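Local coordinates for protein glutamyl-tRNA(Gln) amidotransferase subunit F, mitochondrial (Saccharomyces cerevisiae, PDB 4N0H) that is a GatC-like subunit of the mitochondrial amidotransferase assembly, a largely extended chain that packs against partner proteins, at residues R20-L23 and S24-V27; A65-K68 and E69-R73. One frame throughout, in Å; residues are numbered along the deposited sequence.

Interaction 1 of 2, residues R20-L23 and S24-V27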
loop_
_atom_site.group_PDB
_atom_site.type_symbol
_atom_site.label_atom_id
_atom_site.label_comp_id
_atom_site.label_asym_id
_atom_site.label_seq_id
_atom_site.Cartn_x
_atom_site.Cartn_y
_atom_site.Cartn_z
ATOM N N ARG C 20 -21.357 15.868 32.562
ATOM C CA ARG C 20 -21.808 17.105 31.937
ATOM C C ARG C 20 -20.844 18.266 32.197
ATOM O O ARG C 20 -20.587 19.079 31.306
ATOM C CB ARG C 20 -23.235 17.459 32.383
ATOM C CG ARG C 20 -24.313 16.577 31.745
ATOM C CD ARG C 20 -25.726 16.957 32.206
ATOM N NE ARG C 20 -26.727 16.085 31.597
ATOM C CZ ARG C 20 -27.277 15.035 32.197
ATOM N NH1 ARG C 20 -26.952 14.730 33.447
ATOM N NH2 ARG C 20 -28.165 14.295 31.547
ATOM N N ASP C 21 -20.300 18.342 33.409
ATOM C CA ASP C 21 -19.317 19.378 33.722
ATOM C C ASP C 21 -18.022 19.144 32.942
ATOM O O ASP C 21 -17.459 20.068 32.351
ATOM C CB ASP C 21 -19.037 19.436 35.227
ATOM C CG ASP C 21 -20.164 20.093 36.011
ATOM O OD1 ASP C 21 -20.932 20.878 35.413
ATOM O OD2 ASP C 21 -20.274 19.833 37.227
ATOM N N TYR C 22 -17.564 17.898 32.940
ATOM C CA TYR C 22 -16.366 17.491 32.201
ATOM C C TYR C 22 -16.473 17.853 30.720
ATOM O O TYR C 22 -15.522 18.374 30.125
ATOM C CB TYR C 22 -16.155 15.985 32.379
ATOM C CG TYR C 22 -15.063 15.368 31.541
ATOM C CD1 TYR C 22 -15.375 14.595 30.428
ATOM C CD2 TYR C 22 -13.724 15.534 31.870
ATOM C CE1 TYR C 22 -14.387 14.013 29.663
ATOM C CE2 TYR C 22 -12.723 14.961 31.100
ATOM C CZ TYR C 22 -13.063 14.200 30.001
ATOM O OH TYR C 22 -12.085 13.609 29.237
ATOM N N LEU C 23 -17.647 17.602 30.140
ATOM C CA LEU C 23 -17.916 17.930 28.740
ATOM C C LEU C 23 -18.052 19.433 28.499
ATOM O O LEU C 23 -18.077 19.877 27.348
ATOM C CB LEU C 23 -19.180 17.210 28.251
ATOM C CG LEU C 23 -19.096 15.682 28.138
ATOM C CD1 LEU C 23 -20.383 15.101 27.570
ATOM C CD2 LEU C 23 -17.913 15.275 27.294
ATOM N N SER C 24 -18.130 20.206 29.581
ATOM C CA SER C 24 -18.291 21.659 29.505
ATOM C C SER C 24 -17.018 22.442 29.854
ATOM O O SER C 24 -17.020 23.674 29.841
ATOM C CB SER C 24 -19.420 22.127 30.431
ATOM O OG SER C 24 -20.659 21.555 30.064
ATOM N N ARG C 25 -15.950 21.722 30.181
ATOM C CA ARG C 25 -14.680 22.319 30.582
ATOM C C ARG C 25 -14.077 23.246 29.527
ATOM O O ARG C 25 -14.253 23.026 28.331
ATOM C CB ARG C 25 -13.670 21.216 30.887
ATOM C CG ARG C 25 -13.144 21.236 32.295
ATOM C CD ARG C 25 -14.081 20.534 33.233
ATOM N NE ARG C 25 -13.505 19.284 33.710
ATOM C CZ ARG C 25 -12.876 19.146 34.871
ATOM N NH1 ARG C 25 -12.745 20.188 35.682
ATOM N NH2 ARG C 25 -12.379 17.964 35.221
ATOM N N PRO C 26 -13.351 24.284 29.978
ATOM C CA PRO C 26 -12.607 25.184 29.093
ATOM C C PRO C 26 -11.414 24.461 28.475
ATOM O O PRO C 26 -10.303 24.498 29.003
ATOM C CB PRO C 26 -12.114 26.286 30.041
ATOM C CG PRO C 26 -12.939 26.162 31.268
ATOM C CD PRO C 26 -13.279 24.713 31.383
ATOM N N VAL C 27 -11.664 23.789 27.360
ATOM C CA VAL C 27 -10.637 23.055 26.648
ATOM C C VAL C 27 -10.871 23.312 25.174
ATOM O O VAL C 27 -12.008 23.248 24.708
ATOM C CB VAL C 27 -10.735 21.540 26.923
ATOM C CG1 VAL C 27 -9.759 20.760 26.040
ATOM C CG2 VAL C 27 -10.495 21.245 28.408
#

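Interaction 2 of 2, residues A65-K68 and E69-R73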
loop_
_atom_site.group_PDB
_atom_site.type_symbol
_atom_site.label_atom_id
_atom_site.label_comp_id
_atom_site.label_asym_id
_atom_site.label_seq_id
_atom_site.Cartn_x
_atom_site.Cartn_y
_atom_site.Cartn_z
ATOM N N ALA C 65 -3.230 22.265 -17.737
ATOM C CA ALA C 65 -3.036 22.356 -16.295
ATOM C C ALA C 65 -3.012 23.810 -15.835
ATOM O O ALA C 65 -2.300 24.639 -16.402
ATOM C CB ALA C 65 -1.759 21.646 -15.880
ATOM N N ASP C 66 -3.801 24.109 -14.809
ATOM C CA ASP C 66 -3.831 25.440 -14.219
ATOM C C ASP C 66 -2.734 25.536 -13.162
ATOM O O ASP C 66 -2.960 25.220 -11.994
ATOM C CB ASP C 66 -5.201 25.702 -13.591
ATOM C CG ASP C 66 -5.465 27.177 -13.348
ATOM O OD1 ASP C 66 -4.495 27.937 -13.135
ATOM O OD2 ASP C 66 -6.649 27.575 -13.368
ATOM N N ILE C 67 -1.551 25.982 -13.578
ATOM C CA ILE C 67 -0.365 25.959 -12.721
ATOM C C ILE C 67 -0.520 26.772 -11.434
ATOM O O ILE C 67 -0.169 26.301 -10.351
ATOM C CB ILE C 67 0.893 26.432 -13.481
ATOM C CG1 ILE C 67 1.097 25.598 -14.747
ATOM C CG2 ILE C 67 2.123 26.344 -12.589
ATOM C CD1 ILE C 67 1.351 24.122 -14.474
ATOM N N LYS C 68 -1.051 27.983 -11.553
ATOM C CA LYS C 68 -1.225 28.853 -10.393
ATOM C C LYS C 68 -2.213 28.253 -9.397
ATOM O O LYS C 68 -2.020 28.339 -8.181
ATOM C CB LYS C 68 -1.695 30.242 -10.826
ATOM C CG LYS C 68 -1.544 31.301 -9.747
ATOM C CD LYS C 68 -0.086 31.700 -9.566
ATOM C CE LYS C 68 0.351 32.702 -10.624
ATOM N NZ LYS C 68 -0.354 34.003 -10.465
ATOM N N GLU C 69 -3.270 27.641 -9.923
ATOM C CA GLU C 69 -4.288 27.000 -9.098
ATOM C C GLU C 69 -3.718 25.806 -8.331
ATOM O O GLU C 69 -4.057 25.585 -7.169
ATOM C CB GLU C 69 -5.470 26.558 -9.963
ATOM C CG GLU C 69 -6.542 25.782 -9.217
ATOM C CD GLU C 69 -7.763 25.510 -10.076
ATOM O OE1 GLU C 69 -7.965 26.237 -11.073
ATOM O OE2 GLU C 69 -8.518 24.567 -9.756
ATOM N N ILE C 70 -2.852 25.041 -8.990
ATOM C CA ILE C 70 -2.176 23.924 -8.340
ATOM C C ILE C 70 -1.223 24.436 -7.263
ATOM O O ILE C 70 -1.147 23.870 -6.173
ATOM C CB ILE C 70 -1.409 23.046 -9.357
ATOM C CG1 ILE C 70 -2.367 22.498 -10.417
ATOM C CG2 ILE C 70 -0.706 21.902 -8.651
ATOM C CD1 ILE C 70 -1.700 21.642 -11.472
ATOM N N GLN C 71 -0.508 25.516 -7.573
ATOM C CA GLN C 71 0.384 26.166 -6.614
ATOM C C GLN C 71 -0.350 26.576 -5.343
ATOM O O GLN C 71 0.139 26.350 -4.238
ATOM C CB GLN C 71 1.027 27.410 -7.232
ATOM C CG GLN C 71 2.184 27.134 -8.172
ATOM C CD GLN C 71 2.713 28.402 -8.808
ATOM O OE1 GLN C 71 2.111 28.941 -9.736
ATOM N NE2 GLN C 71 3.842 28.892 -8.306
ATOM N N MET C 72 -1.518 27.186 -5.516
ATOM C CA MET C 72 -2.317 27.681 -4.397
ATOM C C MET C 72 -2.805 26.539 -3.519
ATOM O O MET C 72 -2.614 26.554 -2.302
ATOM C CB MET C 72 -3.524 28.469 -4.913
ATOM C CG MET C 72 -3.589 29.926 -4.465
ATOM S SD MET C 72 -2.572 31.042 -5.457
ATOM C CE MET C 72 -1.017 30.999 -4.570
ATOM N N ARG C 73 -3.442 25.558 -4.149
ATOM C CA ARG C 73 -4.003 24.412 -3.443
ATOM C C ARG C 73 -2.922 23.659 -2.678
ATOM O O ARG C 73 -3.093 23.326 -1.504
ATOM C CB ARG C 73 -4.699 23.473 -4.429
ATOM C CG ARG C 73 -5.483 22.350 -3.771
ATOM C CD ARG C 73 -6.057 21.397 -4.805
ATOM N NE ARG C 73 -5.006 20.725 -5.567
ATOM C CZ ARG C 73 -4.760 20.937 -6.857
ATOM N NH1 ARG C 73 -5.497 21.798 -7.546
ATOM N NH2 ARG C 73 -3.780 20.276 -7.463
#

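Interaction 1 of 2, residues R20-L23 and S24-V27
S24 OG donates a 2.8 Å hydrogen bond to R20 O, one turn back along the chain, where helix 16-22 gives way to loop. The hydroxyl comes in well forward of the carbonyl, at a C=O...donor angle of 155° and slightly tilted from its plane. Its first torsion sets this up: OG lies beside the backbone N and opposite the carbonyl carbon (chi1 -61°), which turns it back toward the helix. Next to it, S24 N gives its hydrogen to D21 O at 2.9 Å, but from above the carbonyl plane and with the N-H bent. A type I turn from Y22 to R25 then leads the chain away, its closing bond from R25 N to Y22 O weak at 3.4 Å.

Packing is lighter. The R25 chain, bent at chi2 and chi3, folds back over the turn and brings CD to 3.5 Å from D21 O. Its NE reaches Y22 CD2 at 4.2 Å, the guanidinium and ring planes 62° apart, so the two groups meet obliquely. Y22 also meets F13, their rings edge-to-face.

Serine suits this place because its short hydroxyl can fold back to bond a carbonyl of the last turn. The contact thus rests mainly on polar bonds to backbone oxygens, one of them from the S24 hydroxyl, with only light packing by R25 and Y22.

Interaction 2 of 2, residues A65-K68 and E69-R73
Q71 folds back on I67 and K68 in the first turn of helix 67-81. Its CB sits 3.3 Å from K68 O, and its CG lies equally near I67 O, placed there because CG stands beside the backbone N (chi1 -78°). The chain then runs extended to the amide, whose OE1 settles against K68, 3.4 Å from CA and 3.5 Å from CD, while also touching I67 CG2. NE2 turns to P46 O, a hydrogen bond that ties this helix to the segment before helix 48-57.

D66, just before the helix, is its N-cap. D66 OD1 accepts a weak capping bond from E69 N at 3.5 Å, a task that suits a short carboxylate, and regular helical bonds follow, from I70 N to D66 O and from Q71 N to I67 O. E69 reaches back so that its OE1 lies only 3.0 Å from D66 OD2, the carboxylate planes 61° apart. Two acceptors so close would repel if both were charged, a cost that solvent and the helix N-terminus may ease.

I70, a branched apolar residue, lays CG1 3.2 Å from D66 O and sends CD1 toward A65 CB. A65 and I70 face helix 48-57, meeting L55 and V51.

In the fold
Both contacts are local and lie largely at the surface, at opposite kinds of helix end in two different helices: interaction 1 where helix 16-22 finishes, interaction 2 where helix 67-81 begins. Accordingly, a side-chain hydroxyl donates to a carbonyl in the first, whereas in the second a carboxylate accepts a weak bond from an N-H. Each has one buried residue, but Y22 packs on F13 and on a basic side chain of another protein chain, while I70 packs on V51 of helix 48-57. Their centres are about 43 Å apart and they share no element, as befits an extended chain: residues 20-27 lean on a partner protein, and residues 65-73 chiefly on a neighbouring helix.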